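Local coordinates for VP4 protein (Tellina virus 1, PDB 3P06) that probably cleaves the birnavirus polyprotein into its final products as a serine protease, caught here as an acyl-enzyme formed with its own C-terminus, at residues 101-106 and 123-127; 127-132 and 163-169. All coordinates share one frame. Residue numbers count along the deposited sequence, not the author numbering.

Contact 1: residues 101-106 and 123-127; sequences NSWEAA and VTGAV. With SO4 (sulfate ion), chain B.
Residues 101-104 form a type I turn leading into a helix; extended segment 123-127 runs oppositely beside it, Ser-102 CA 4.2 Å from Gly-125 CA, Ala-106 CA 5.4 Å from Val-123 CA. Gly-125 N donates to Ser-102 O (3.0 Å) and Gly-125 O accepts from Ala-105 N (2.9 Å); at phi/psi 148/157 a CB would jam against Thr-124 O, demanding glycine. Glu-104 takes Val-127 N on OE1 (2.8 Å) and Asn-101 ND2 on OE2 (2.7 Å). One water joins Ser-102 O, Val-123 O and Ala-106 N (2.7-2.9 Å); another links Ser-102 OG (3.0 Å) and Thr-124 OG1 (2.6 Å). Ala-105 is small enough for close approach, its CB 3.6 Å from Val-123 CG1 and 4.1 Å from Val-127 CG2. At the predicted Ser/Lys active site, nucleophile Ser-102 (chi1 p) is esterified through OG to Ala-194 C, Thr-124 OG1 hydrogen-bonds Lys-141 NZ, and a sulfate, probably from crystallisation, has O4 3.4 Å from Ser-102 CB. Strand 9-18 packs on Ala-106, helix 166-173 on Ala-105 and both valines.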
loop_
_atom_site.group_PDB
_atom_site.type_symbol
_atom_site.label_atom_id
_atom_site.label_comp_id
_atom_site.label_asym_id
_atom_site.label_seq_id
_atom_site.Cartn_x
_atom_site.Cartn_y
_atom_site.Cartn_z
ATOM N N ASN A 101 8.095 -6.269 0.679
ATOM C CA ASN A 101 8.042 -5.304 1.751
ATOM C C ASN A 101 7.858 -3.874 1.242
ATOM O O ASN A 101 7.958 -2.909 2.009
ATOM C CB ASN A 101 9.303 -5.439 2.646
ATOM C CG ASN A 101 9.186 -6.604 3.621
ATOM O OD1 ASN A 101 9.302 -7.746 3.204
ATOM N ND2 ASN A 101 8.908 -6.325 4.941
ATOM N N SER A 102 7.571 -3.739 -0.049
ATOM C CA SER A 102 7.353 -2.426 -0.631
ATOM C C SER A 102 6.029 -1.679 -0.204
ATOM O O SER A 102 5.797 -0.543 -0.623
ATOM C CB SER A 102 7.415 -2.580 -2.138
ATOM O OG SER A 102 6.178 -3.223 -2.553
ATOM N N TRP A 103 5.196 -2.312 0.631
ATOM C CA TRP A 103 3.961 -1.743 1.233
ATOM C C TRP A 103 4.324 -0.937 2.503
ATOM O O TRP A 103 3.493 -0.213 3.053
ATOM C CB TRP A 103 2.983 -2.877 1.637
ATOM C CG TRP A 103 3.656 -3.927 2.500
ATOM C CD1 TRP A 103 4.256 -5.088 2.079
ATOM C CD2 TRP A 103 3.808 -3.884 3.913
ATOM N NE1 TRP A 103 4.758 -5.764 3.146
ATOM C CE2 TRP A 103 4.521 -5.031 4.288
ATOM C CE3 TRP A 103 3.410 -2.955 4.917
ATOM C CZ2 TRP A 103 4.856 -5.318 5.656
ATOM C CZ3 TRP A 103 3.742 -3.229 6.281
ATOM C CH2 TRP A 103 4.496 -4.380 6.627
ATOM N N GLU A 104 5.568 -1.054 2.966
ATOM C CA GLU A 104 5.915 -0.464 4.292
ATOM C C GLU A 104 5.886 1.053 4.339
ATOM O O GLU A 104 5.516 1.607 5.368
ATOM C CB GLU A 104 7.307 -0.934 4.755
ATOM C CG GLU A 104 7.367 -2.443 4.940
ATOM C CD GLU A 104 8.753 -2.921 5.442
ATOM O OE1 GLU A 104 9.780 -2.249 5.113
ATOM O OE2 GLU A 104 8.810 -3.976 6.167
ATOM N N ALA A 105 6.381 1.736 3.301
ATOM C CA ALA A 105 6.303 3.197 3.288
ATOM C C ALA A 105 4.827 3.670 3.367
ATOM O O ALA A 105 4.536 4.570 4.137
ATOM C CB ALA A 105 7.006 3.804 2.069
ATOM N N ALA A 106 3.906 3.044 2.622
ATOM C CA ALA A 106 2.486 3.393 2.699
ATOM C C ALA A 106 1.887 3.148 4.133
ATOM O O ALA A 106 1.134 3.971 4.667
ATOM C CB ALA A 106 1.666 2.575 1.642
ATOM N N VAL A 123 2.123 5.365 -2.797
ATOM C CA VAL A 123 3.454 5.384 -2.205
ATOM C C VAL A 123 4.114 4.000 -2.297
ATOM O O VAL A 123 3.462 3.012 -2.041
ATOM C CB VAL A 123 3.328 5.870 -0.728
ATOM C CG1 VAL A 123 4.652 5.679 0.026
ATOM C CG2 VAL A 123 2.836 7.386 -0.675
ATOM N N THR A 124 5.381 3.902 -2.662
ATOM C CA THR A 124 6.035 2.573 -2.676
ATOM C C THR A 124 7.395 2.667 -1.985
ATOM O O THR A 124 8.130 3.658 -2.174
ATOM C CB THR A 124 6.196 1.976 -4.174
ATOM O OG1 THR A 124 6.618 0.594 -4.144
ATOM C CG2 THR A 124 7.236 2.725 -4.963
ATOM N N GLY A 125 7.770 1.597 -1.279
ATOM C CA GLY A 125 9.130 1.426 -0.803
ATOM C C GLY A 125 9.170 0.681 0.524
ATOM O O GLY A 125 8.192 0.671 1.265
ATOM N N ALA A 126 10.310 0.065 0.811
ATOM C CA ALA A 126 10.550 -0.641 2.033
ATOM C C ALA A 126 11.122 0.390 3.005
ATOM O O ALA A 126 11.630 1.424 2.580
ATOM C CB ALA A 126 11.552 -1.779 1.790
ATOM N N VAL A 127 11.035 0.126 4.298
ATOM C CA VAL A 127 11.497 1.103 5.301
ATOM C C VAL A 127 12.508 0.436 6.172
ATOM O O VAL A 127 12.309 -0.706 6.596
ATOM C CB VAL A 127 10.323 1.712 6.158
ATOM C CG1 VAL A 127 10.838 2.692 7.300
ATOM C CG2 VAL A 127 9.284 2.415 5.240
HETATM S S SO4 B . 9.899 -0.667 -4.942
HETATM O O1 SO4 B . 9.716 0.154 -3.771
HETATM O O2 SO4 B . 9.555 0.145 -6.109
HETATM O O3 SO4 B . 11.297 -1.041 -4.981
HETATM O O4 SO4 B . 9.169 -1.909 -4.970
HETATM O O HOH W 1 4.307 1.557 0.302
HETATM O O HOH W 2 4.570 -0.983 -3.784
#

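Contact 2: residues 127-132 and 163-169; sequences VESGNL and VVTLEQL
A beta-hairpin meets the N-terminal end of helix 166-173, about 15 Å from the chain centre, through a single antiparallel backbone bridge backed by apolar side chains. Its type I' turn runs from Glu-128 to Asn-131; Ser-129 and Gly-130 both have positive phi, easy for glycine. Asn-131 bridges Thr-165 (CA-CA 4.3 Å), flanked by hydrogen bonds: Leu-166 N to Gly-130 O (3.0 Å) and Leu-132 N to Val-164 O (2.9 Å). Thr-165, chi1 p, is the N-cap: its OG1 accepts from Gln-168 N (3.0 Å), and Gln-168 OE1 receives Thr-165 N (3.1 Å), completing a capping box, and also Val-164 N (2.7 Å). Leu-132 (chi1 m, chi2 p) fills the apolar side, its CD1 4.0 Å from Leu-166 CD2 and CD2 3.8 Å from Val-163 CG2. Val-127 CG1 lies 3.9 Å from Leu-166 CD1. Backbone bonds thus set the register, the capping box satisfies Gln-168 N in the first turn and Thr-165 N just before it, and branched aliphatic side chains bury the space between.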
loop_
_atom_site.group_PDB
_atom_site.type_symbol
_atom_site.label_atom_id
_atom_site.label_comp_id
_atom_site.label_asym_id
_atom_site.label_seq_id
_atom_site.Cartn_x
_atom_site.Cartn_y
_atom_site.Cartn_z
ATOM N N VAL A 127 11.035 0.126 4.298
ATOM C CA VAL A 127 11.497 1.103 5.301
ATOM C C VAL A 127 12.508 0.436 6.172
ATOM O O VAL A 127 12.309 -0.706 6.596
ATOM C CB VAL A 127 10.323 1.712 6.158
ATOM C CG1 VAL A 127 10.838 2.692 7.300
ATOM C CG2 VAL A 127 9.284 2.415 5.240
ATOM N N GLU A 128 13.613 1.126 6.417
ATOM C CA GLU A 128 14.696 0.619 7.312
ATOM C C GLU A 128 15.251 1.800 8.096
ATOM O O GLU A 128 15.666 2.806 7.477
ATOM C CB GLU A 128 15.810 -0.058 6.506
ATOM C CG GLU A 128 16.363 0.847 5.379
ATOM C CD GLU A 128 17.507 1.816 5.867
ATOM O OE1 GLU A 128 18.308 1.431 6.778
ATOM O OE2 GLU A 128 17.607 2.969 5.335
ATOM N N SER A 129 15.186 1.729 9.434
ATOM C CA SER A 129 15.653 2.829 10.320
ATOM C C SER A 129 15.214 4.248 9.882
ATOM O O SER A 129 16.067 5.128 9.666
ATOM C CB SER A 129 17.170 2.805 10.389
ATOM O OG SER A 129 17.615 1.475 10.488
ATOM N N GLY A 130 13.908 4.453 9.714
ATOM C CA GLY A 130 13.359 5.767 9.382
ATOM C C GLY A 130 13.659 6.314 7.996
ATOM O O GLY A 130 13.416 7.506 7.702
ATOM N N ASN A 131 14.201 5.465 7.135
ATOM C CA ASN A 131 14.449 5.857 5.762
ATOM C C ASN A 131 13.777 4.874 4.816
ATOM O O ASN A 131 13.615 3.702 5.141
ATOM C CB ASN A 131 15.953 5.854 5.448
ATOM C CG ASN A 131 16.681 7.103 5.925
ATOM O OD1 ASN A 131 16.110 8.195 6.058
ATOM N ND2 ASN A 131 17.977 6.939 6.171
ATOM N N LEU A 132 13.427 5.360 3.634
ATOM C CA LEU A 132 13.021 4.490 2.562
ATOM C C LEU A 132 14.276 3.879 1.993
ATOM O O LEU A 132 15.242 4.588 1.745
ATOM C CB LEU A 132 12.302 5.291 1.495
ATOM C CG LEU A 132 10.803 5.404 1.723
ATOM C CD1 LEU A 132 10.511 6.351 2.872
ATOM C CD2 LEU A 132 10.081 5.871 0.439
ATOM N N VAL A 163 11.092 10.896 -2.266
ATOM C CA VAL A 163 11.193 11.033 -0.839
ATOM C C VAL A 163 12.208 10.034 -0.308
ATOM O O VAL A 163 12.233 8.878 -0.715
ATOM C CB VAL A 163 9.834 10.793 -0.052
ATOM C CG1 VAL A 163 8.834 11.914 -0.304
ATOM C CG2 VAL A 163 9.189 9.472 -0.413
ATOM N N VAL A 164 13.011 10.478 0.654
ATOM C CA VAL A 164 14.061 9.642 1.167
ATOM C C VAL A 164 13.803 9.248 2.627
ATOM O O VAL A 164 14.058 8.116 3.012
ATOM C CB VAL A 164 15.440 10.321 0.968
ATOM C CG1 VAL A 164 16.549 9.421 1.517
ATOM C CG2 VAL A 164 15.676 10.563 -0.538
ATOM N N THR A 165 13.292 10.165 3.431
ATOM C CA THR A 165 13.091 9.893 4.860
ATOM C C THR A 165 11.583 9.753 5.177
ATOM O O THR A 165 10.753 10.268 4.463
ATOM C CB THR A 165 13.713 10.992 5.801
ATOM O OG1 THR A 165 12.954 12.189 5.675
ATOM C CG2 THR A 165 15.206 11.303 5.472
ATOM N N LEU A 166 11.262 9.046 6.252
ATOM C CA LEU A 166 9.869 8.923 6.696
ATOM C C LEU A 166 9.330 10.345 7.002
ATOM O O LEU A 166 8.179 10.660 6.659
ATOM C CB LEU A 166 9.791 8.028 7.938
ATOM C CG LEU A 166 9.809 6.519 7.724
ATOM C CD1 LEU A 166 9.349 5.891 9.043
ATOM C CD2 LEU A 166 8.873 6.140 6.565
ATOM N N GLU A 167 10.175 11.209 7.572
ATOM C CA GLU A 167 9.767 12.604 7.773
ATOM C C GLU A 167 9.342 13.323 6.463
ATOM O O GLU A 167 8.294 14.003 6.431
ATOM C CB GLU A 167 10.811 13.419 8.564
ATOM C CG GLU A 167 10.292 14.775 9.013
ATOM C CD GLU A 167 8.810 14.725 9.506
ATOM O OE1 GLU A 167 8.431 13.846 10.357
ATOM O OE2 GLU A 167 8.008 15.570 9.023
ATOM N N GLN A 168 10.116 13.148 5.390
ATOM C CA GLN A 168 9.704 13.721 4.080
ATOM C C GLN A 168 8.415 13.117 3.530
ATOM O O GLN A 168 7.583 13.828 2.975
ATOM C CB GLN A 168 10.755 13.558 3.011
ATOM C CG GLN A 168 11.946 14.464 3.215
ATOM C CD GLN A 168 13.150 13.911 2.497
ATOM O OE1 GLN A 168 13.076 12.856 1.830
ATOM N NE2 GLN A 168 14.255 14.590 2.622
ATOM N N LEU A 169 8.257 11.806 3.689
ATOM C CA LEU A 169 7.079 11.135 3.189
ATOM C C LEU A 169 5.836 11.662 3.944
ATOM O O LEU A 169 4.789 11.923 3.324
ATOM C CB LEU A 169 7.245 9.621 3.390
ATOM C CG LEU A 169 6.021 8.766 3.075
ATOM C CD1 LEU A 169 5.584 8.890 1.653
ATOM C CD2 LEU A 169 6.291 7.336 3.418
#

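Overall arrangement
The two contacts follow one another along the chain, contact 1 closing before contact 2 opens, with centres about 10 Å apart. Val-127 belongs to both, ending the segment that borders the nucleophile and beginning the hairpin. Contact 1 is buried about 7 Å from the centre of the chain; contact 2, about 15 Å out, is partly exposed. They pack together between helices 104-111 and 166-173: Leu-169 CD2 lies 3.4 Å from the carbonyl Ala-105 O and Leu-169 CD1 3.7 Å from Val-123 CG1, while from the hairpin Leu-132 CD2 comes within 4.0 Å of Ala-105 CB. Continuous packing therefore connects the acylated serine's backbone to the peripheral hairpin and capped helix of the peptidase S50 chain.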